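Local coordinates for protein transcriptional regulator (Streptococcus thermophilus LMD-9, PDB 5JUF) that probably activates competence genes as a peptide-responsive quorum sensor of the RNPP family, pairing a DNA-binding helix-turn-helix domain with a tetratricopeptide-repeat domain, at residues G8-T13 against D68-T73; T33-I38 against V141-E146. All coordinates share one frame; numbering follows the deposited sequence.

How the contacts relate
Both contacts hang on an arginine of the helix-turn-helix domain that reaches a carboxylate, and their centres lie about 19 Å apart. Contact 1 ties helix 3-17 to the loop between helices 63-67 and 76-86; contact 2 runs from helix 34-41 across to helix 139-152 of the tetratricopeptide domain. The two meet through the core of the DNA-binding domain, where Ile11 CG2 packs 4.1 Å from Leu37 CD1. Along the chain their segments alternate, 8-13 and 33-38 preceding 68-73 and 141-146. The sulfate, probably from the crystallisation liquor, sits by contact 2 at Val141. In this peptide-free form, contact 2 is the one that joins the two domains.

Contact 1 of 2, residues G8-T13 against D68-T73; sequences GLRIKT and DQDNIT
A salt bridge at the protein surface joins the first helix of the helix-turn-helix domain, 3-17, to the loop that follows helix 63-67 and leads to helix 76-86. Arg10 and Asp70 come at each other from opposite directions, and a single oxygen, Asp70 OD2, takes both terminal nitrogens. Arg10 NH2 makes the strong bond, 2.7 Å to Asp70 OD2 with an N-H...O angle of 162°; Arg10 NH1 adds a weak one at 3.2 Å to the same Asp70 OD2. The oxygen lies in the guanidinium plane, but the arginine meets it on the anti side and tilted out of the carboxylate plane, the two flat groups standing 47° apart. This is therefore a fork closing on one oxygen, not a two-oxygen bidentate pair.

The arginine gets there with CG anti to its own backbone nitrogen (chi1 -152°) and a bend at chi3 that turns the guanidinium toward the loop. Asp68, the residue with positive phi that ends the run of helix 63-67, lays its CB over the centre of one guanidinium face, 3.9 Å from Arg10 CZ. Asp68 OD2 lies well out of the guanidinium plane, so no N-H points at it and any attraction at 4.5 Å from Arg10 NH1 is probably one of charge alone.

More bonds fix the pair in place: Arg10 NH2 also donates to Leu66 O at the end of helix 63-67, and Ser6 OG, one turn earlier on helix 3-17, is hydrogen-bonded to Asp70 OD2. Helix 3-17 is thus tied to the end of helix 63-67 and to the loop leading to helix 76-86. Farther along the loop Asn71 forms an Asx turn, its OD1 accepting from Thr73 N at 2.8 Å and, on an in-plane lone pair, from Thr73 OG1.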
loop_
_atom_site.group_PDB
_atom_site.type_symbol
_atom_site.label_atom_id
_atom_site.label_comp_id
_atom_site.label_asym_id
_atom_site.label_seq_id
_atom_site.Cartn_x
_atom_site.Cartn_y
_atom_site.Cartn_z
ATOM N N GLY A 8 -3.898 15.816 -21.860
ATOM C CA GLY A 8 -2.452 15.820 -22.041
ATOM C C GLY A 8 -2.004 16.797 -23.111
ATOM O O GLY A 8 -1.038 17.543 -22.923
ATOM N N LEU A 9 -2.712 16.817 -24.242
ATOM C CA LEU A 9 -2.364 17.738 -25.316
ATOM C C LEU A 9 -2.513 19.188 -24.876
ATOM O O LEU A 9 -1.682 20.037 -25.222
ATOM C CB LEU A 9 -3.230 17.464 -26.546
ATOM C CG LEU A 9 -2.873 18.360 -27.735
ATOM C CD1 LEU A 9 -1.419 18.146 -28.161
ATOM C CD2 LEU A 9 -3.820 18.138 -28.907
ATOM N N ARG A 10 -3.574 19.491 -24.124
ATOM C CA ARG A 10 -3.795 20.846 -23.621
ATOM C C ARG A 10 -2.659 21.291 -22.705
ATOM O O ARG A 10 -2.178 22.429 -22.797
ATOM C CB ARG A 10 -5.131 20.881 -22.874
ATOM C CG ARG A 10 -5.859 22.194 -22.851
ATOM C CD ARG A 10 -7.302 22.005 -22.339
ATOM N NE ARG A 10 -8.171 21.365 -23.321
ATOM C CZ ARG A 10 -8.827 20.220 -23.154
ATOM N NH1 ARG A 10 -9.570 19.750 -24.141
ATOM N NH2 ARG A 10 -8.752 19.538 -22.018
ATOM N N ILE A 11 -2.236 20.408 -21.806
ATOM C CA ILE A 11 -1.141 20.718 -20.892
ATOM C C ILE A 11 0.158 20.940 -21.664
ATOM O O ILE A 11 0.869 21.926 -21.439
ATOM C CB ILE A 11 -0.993 19.594 -19.852
ATOM C CG1 ILE A 11 -2.190 19.590 -18.885
ATOM C CG2 ILE A 11 0.355 19.720 -19.112
ATOM C CD1 ILE A 11 -2.340 18.285 -18.071
ATOM N N LYS A 12 0.494 20.011 -22.565
ATOM C CA LYS A 12 1.720 20.127 -23.346
ATOM C C LYS A 12 1.725 21.396 -24.193
ATOM O O LYS A 12 2.727 22.123 -24.224
ATOM C CB LYS A 12 1.878 18.892 -24.242
ATOM C CG LYS A 12 3.175 18.854 -25.053
ATOM C CD LYS A 12 3.294 17.541 -25.803
ATOM C CE LYS A 12 4.715 17.323 -26.361
ATOM N NZ LYS A 12 4.864 17.837 -27.742
ATOM N N THR A 13 0.614 21.680 -24.882
ATOM C CA THR A 13 0.557 22.881 -25.714
ATOM C C THR A 13 0.816 24.138 -24.890
ATOM O O THR A 13 1.539 25.037 -25.331
ATOM C CB THR A 13 -0.797 22.977 -26.421
ATOM O OG1 THR A 13 -0.989 21.815 -27.236
ATOM C CG2 THR A 13 -0.869 24.220 -27.301
ATOM N N ASP A 68 -11.279 22.383 -19.958
ATOM C CA ASP A 68 -12.283 22.814 -20.922
ATOM C C ASP A 68 -13.591 22.104 -20.602
ATOM O O ASP A 68 -14.119 22.247 -19.496
ATOM C CB ASP A 68 -11.827 22.533 -22.357
ATOM C CG ASP A 68 -12.549 23.395 -23.386
ATOM O OD1 ASP A 68 -13.633 23.949 -23.075
ATOM O OD2 ASP A 68 -12.018 23.515 -24.512
ATOM N N GLN A 69 -14.098 21.306 -21.541
ATOM C CA GLN A 69 -15.325 20.545 -21.332
ATOM C C GLN A 69 -15.068 19.114 -20.885
ATOM O O GLN A 69 -16.020 18.339 -20.769
ATOM C CB GLN A 69 -16.173 20.537 -22.608
ATOM C CG GLN A 69 -16.682 21.910 -23.013
ATOM C CD GLN A 69 -17.528 22.560 -21.933
ATOM O OE1 GLN A 69 -17.040 23.385 -21.160
ATOM N NE2 GLN A 69 -18.803 22.187 -21.872
ATOM N N ASP A 70 -13.816 18.745 -20.643
ATOM C CA ASP A 70 -13.508 17.409 -20.159
ATOM C C ASP A 70 -13.892 17.270 -18.690
ATOM O O ASP A 70 -13.786 18.213 -17.900
ATOM C CB ASP A 70 -12.022 17.095 -20.345
ATOM C CG ASP A 70 -11.613 17.042 -21.808
ATOM O OD1 ASP A 70 -12.452 16.655 -22.652
ATOM O OD2 ASP A 70 -10.456 17.397 -22.116
ATOM N N ASN A 71 -14.336 16.072 -18.330
ATOM C CA ASN A 71 -14.823 15.763 -16.989
ATOM C C ASN A 71 -13.982 14.618 -16.435
ATOM O O ASN A 71 -14.064 13.491 -16.932
ATOM C CB ASN A 71 -16.305 15.389 -17.038
ATOM C CG ASN A 71 -16.943 15.332 -15.666
ATOM O OD1 ASN A 71 -16.267 15.117 -14.663
ATOM N ND2 ASN A 71 -18.258 15.530 -15.616
ATOM N N ILE A 72 -13.174 14.899 -15.417
ATOM C CA ILE A 72 -12.364 13.872 -14.784
ATOM C C ILE A 72 -13.006 13.361 -13.491
ATOM O O ILE A 72 -12.327 12.736 -12.681
ATOM C CB ILE A 72 -10.926 14.350 -14.524
ATOM C CG1 ILE A 72 -10.896 15.451 -13.462
ATOM C CG2 ILE A 72 -10.278 14.816 -15.803
ATOM C CD1 ILE A 72 -9.497 15.756 -12.955
ATOM N N THR A 73 -14.298 13.620 -13.278
ATOM C CA THR A 73 -14.953 13.131 -12.067
ATOM C C THR A 73 -14.869 11.611 -12.008
ATOM O O THR A 73 -15.260 10.922 -12.956
ATOM C CB THR A 73 -16.417 13.576 -12.017
ATOM O OG1 THR A 73 -16.477 14.999 -11.857
ATOM C CG2 THR A 73 -17.135 12.909 -10.853
#

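Contact 2 of 2, residues T33-I38 against V141-E146; sequences TVRQLI and VEEIYE. With SO4 (sulfate ion), chain C.
Arg35 of helix 34-41, in the helix-turn-helix domain, reaches across to Glu143 and Glu146 on helix 139-152 of the tetratricopeptide domain, making a polar bridge between the two domains. From CB the chain leaves with CG anti to the carbonyl carbon (chi1 -68°) and runs out to CD, which passes 4.0 Å from Glu143 OE2. A bend at chi3 then turns the guanidinium across helix 139-152, toward Glu146. NE donates to a residue just beyond the two segments. The guanidinium centre, CZ, lies close to Glu146 OE1, and Glu143 O sits above one face, offset toward the rim.

At the tip Arg35 NH2 gives one salt bridge, 3.1 Å to Glu146 OE1, on the anti lone pair of that oxygen and in the guanidinium plane; the carboxylate plane is turned 40° from it. Arg35 NH1 adds a weak bond to the same Glu146 OE1. The strongest partner of the arginine is Asp147, next along the helix, whose OD1 forms a salt bridge with Arg35 NH2; its OD2 is hydrogen-bonded to Thr33 OG1. Glu143, whose CG comes 3.8 Å from Arg35 NH1, gives its other oxygen to Lys140, so its tie to the arginine is by charge and by water. One water accepts from Arg35 NH1 and donates to Glu143 OE2; a second joins Arg35 NH1 to Glu146 OE1.

The helix that carries Arg35 starts in a capping box: Gln36 N donates to Thr33 OG1 and Thr33 N to Gln36 OE1, the latter from well above the amide plane. This turns the glutamine NE2 toward helix 139-152, where it donates to Gln151 OE1 and, at 2.9 Å, to a water that gives its own hydrogen to Ile144 O at 2.8 Å.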
loop_
_atom_site.group_PDB
_atom_site.type_symbol
_atom_site.label_atom_id
_atom_site.label_comp_id
_atom_site.label_asym_id
_atom_site.label_seq_id
_atom_site.Cartn_x
_atom_site.Cartn_y
_atom_site.Cartn_z
ATOM N N THR A 33 6.715 14.159 -11.196
ATOM C CA THR A 33 8.021 13.868 -11.782
ATOM C C THR A 33 7.976 14.077 -13.292
ATOM O O THR A 33 6.904 14.128 -13.905
ATOM C CB THR A 33 8.472 12.432 -11.483
ATOM O OG1 THR A 33 7.727 11.516 -12.294
ATOM C CG2 THR A 33 8.266 12.090 -9.995
ATOM N N VAL A 34 9.168 14.167 -13.896
ATOM C CA VAL A 34 9.237 14.363 -15.342
ATOM C C VAL A 34 8.600 13.190 -16.077
ATOM O O VAL A 34 7.822 13.388 -17.016
ATOM C CB VAL A 34 10.689 14.624 -15.789
ATOM C CG1 VAL A 34 10.811 14.583 -17.325
ATOM C CG2 VAL A 34 11.138 15.993 -15.267
ATOM N N ARG A 35 8.895 11.952 -15.668
ATOM C CA ARG A 35 8.263 10.810 -16.343
ATOM C C ARG A 35 6.739 10.822 -16.161
ATOM O O ARG A 35 5.997 10.494 -17.093
ATOM C CB ARG A 35 8.863 9.483 -15.852
ATOM C CG ARG A 35 10.337 9.282 -16.294
ATOM C CD ARG A 35 10.906 7.910 -15.921
ATOM N NE ARG A 35 11.050 7.728 -14.477
ATOM C CZ ARG A 35 11.541 6.634 -13.908
ATOM N NH1 ARG A 35 11.949 5.619 -14.658
ATOM N NH2 ARG A 35 11.630 6.554 -12.593
ATOM N N GLN A 36 6.255 11.216 -14.981
ATOM C CA GLN A 36 4.809 11.346 -14.787
ATOM C C GLN A 36 4.222 12.391 -15.725
ATOM O O GLN A 36 3.140 12.190 -16.292
ATOM C CB GLN A 36 4.487 11.705 -13.333
ATOM C CG GLN A 36 4.687 10.540 -12.343
ATOM C CD GLN A 36 4.715 10.980 -10.887
ATOM O OE1 GLN A 36 4.621 12.175 -10.572
ATOM N NE2 GLN A 36 4.860 10.011 -9.984
ATOM N N LEU A 37 4.922 13.517 -15.903
ATOM C CA LEU A 37 4.414 14.548 -16.794
ATOM C C LEU A 37 4.450 14.081 -18.247
ATOM O O LEU A 37 3.505 14.334 -18.996
ATOM C CB LEU A 37 5.195 15.855 -16.606
ATOM C CG LEU A 37 4.826 16.996 -17.577
ATOM C CD1 LEU A 37 3.353 17.407 -17.463
ATOM C CD2 LEU A 37 5.749 18.210 -17.350
ATOM N N ILE A 38 5.503 13.358 -18.648
ATOM C CA ILE A 38 5.570 12.815 -20.010
ATOM C C ILE A 38 4.373 11.914 -20.295
ATOM O O ILE A 38 3.750 11.984 -21.368
ATOM C CB ILE A 38 6.893 12.057 -20.227
ATOM C CG1 ILE A 38 8.060 13.041 -20.344
ATOM C CG2 ILE A 38 6.816 11.184 -21.478
ATOM C CD1 ILE A 38 9.425 12.356 -20.292
ATOM N N VAL A 141 4.629 -1.451 -14.583
ATOM C CA VAL A 141 4.239 -1.163 -13.206
ATOM C C VAL A 141 5.442 -0.672 -12.407
ATOM O O VAL A 141 5.336 0.282 -11.625
ATOM C CB VAL A 141 3.600 -2.414 -12.571
ATOM C CG1 VAL A 141 3.409 -2.238 -11.063
ATOM C CG2 VAL A 141 2.267 -2.715 -13.243
ATOM N N GLU A 142 6.606 -1.313 -12.601
ATOM C CA GLU A 142 7.795 -0.944 -11.841
ATOM C C GLU A 142 8.226 0.490 -12.142
ATOM O O GLU A 142 8.571 1.253 -11.231
ATOM C CB GLU A 142 8.933 -1.922 -12.146
ATOM C CG GLU A 142 10.144 -1.706 -11.254
ATOM C CD GLU A 142 9.866 -2.063 -9.784
ATOM O OE1 GLU A 142 8.822 -2.691 -9.491
ATOM O OE2 GLU A 142 10.699 -1.712 -8.920
ATOM N N GLU A 143 8.211 0.884 -13.413
ATOM C CA GLU A 143 8.603 2.252 -13.750
ATOM C C GLU A 143 7.701 3.273 -13.065
ATOM O O GLU A 143 8.172 4.303 -12.566
ATOM C CB GLU A 143 8.574 2.423 -15.270
ATOM C CG GLU A 143 8.761 3.848 -15.760
ATOM C CD GLU A 143 8.557 3.973 -17.268
ATOM O OE1 GLU A 143 7.715 3.231 -17.822
ATOM O OE2 GLU A 143 9.232 4.816 -17.892
ATOM N N ILE A 144 6.395 3.002 -13.024
ATOM C CA ILE A 144 5.460 3.915 -12.380
ATOM C C ILE A 144 5.639 3.886 -10.869
ATOM O O ILE A 144 5.668 4.937 -10.216
ATOM C CB ILE A 144 4.020 3.565 -12.791
ATOM C CG1 ILE A 144 3.869 3.784 -14.307
ATOM C CG2 ILE A 144 3.006 4.367 -11.965
ATOM C CD1 ILE A 144 2.536 3.342 -14.873
ATOM N N TYR A 145 5.750 2.686 -10.294
ATOM C CA TYR A 145 6.049 2.556 -8.873
ATOM C C TYR A 145 7.292 3.351 -8.466
ATOM O O TYR A 145 7.295 3.999 -7.412
ATOM C CB TYR A 145 6.214 1.076 -8.526
ATOM C CG TYR A 145 6.994 0.866 -7.260
ATOM C CD1 TYR A 145 6.404 1.067 -6.018
ATOM C CD2 TYR A 145 8.324 0.460 -7.303
ATOM C CE1 TYR A 145 7.116 0.866 -4.849
ATOM C CE2 TYR A 145 9.046 0.269 -6.146
ATOM C CZ TYR A 145 8.430 0.480 -4.917
ATOM O OH TYR A 145 9.145 0.279 -3.761
ATOM N N GLU A 146 8.373 3.288 -9.260
ATOM C CA GLU A 146 9.631 3.936 -8.863
ATOM C C GLU A 146 9.408 5.400 -8.505
ATOM O O GLU A 146 9.868 5.880 -7.465
ATOM C CB GLU A 146 10.677 3.854 -9.983
ATOM C CG GLU A 146 11.343 2.526 -10.167
ATOM C CD GLU A 146 12.316 2.532 -11.341
ATOM O OE1 GLU A 146 12.467 3.582 -12.024
ATOM O OE2 GLU A 146 12.933 1.481 -11.570
HETATM S S SO4 C . 3.859 -4.897 -16.695
HETATM O O1 SO4 C . 3.935 -6.342 -16.495
HETATM O O2 SO4 C . 4.124 -4.203 -15.437
HETATM O O3 SO4 C . 4.851 -4.506 -17.701
HETATM O O4 SO4 C . 2.518 -4.534 -17.154
HETATM O O HOH W 1 14.552 3.807 -13.858
HETATM O O HOH W 2 11.786 5.282 -17.686
HETATM O O HOH W 3 4.833 7.404 -11.166
#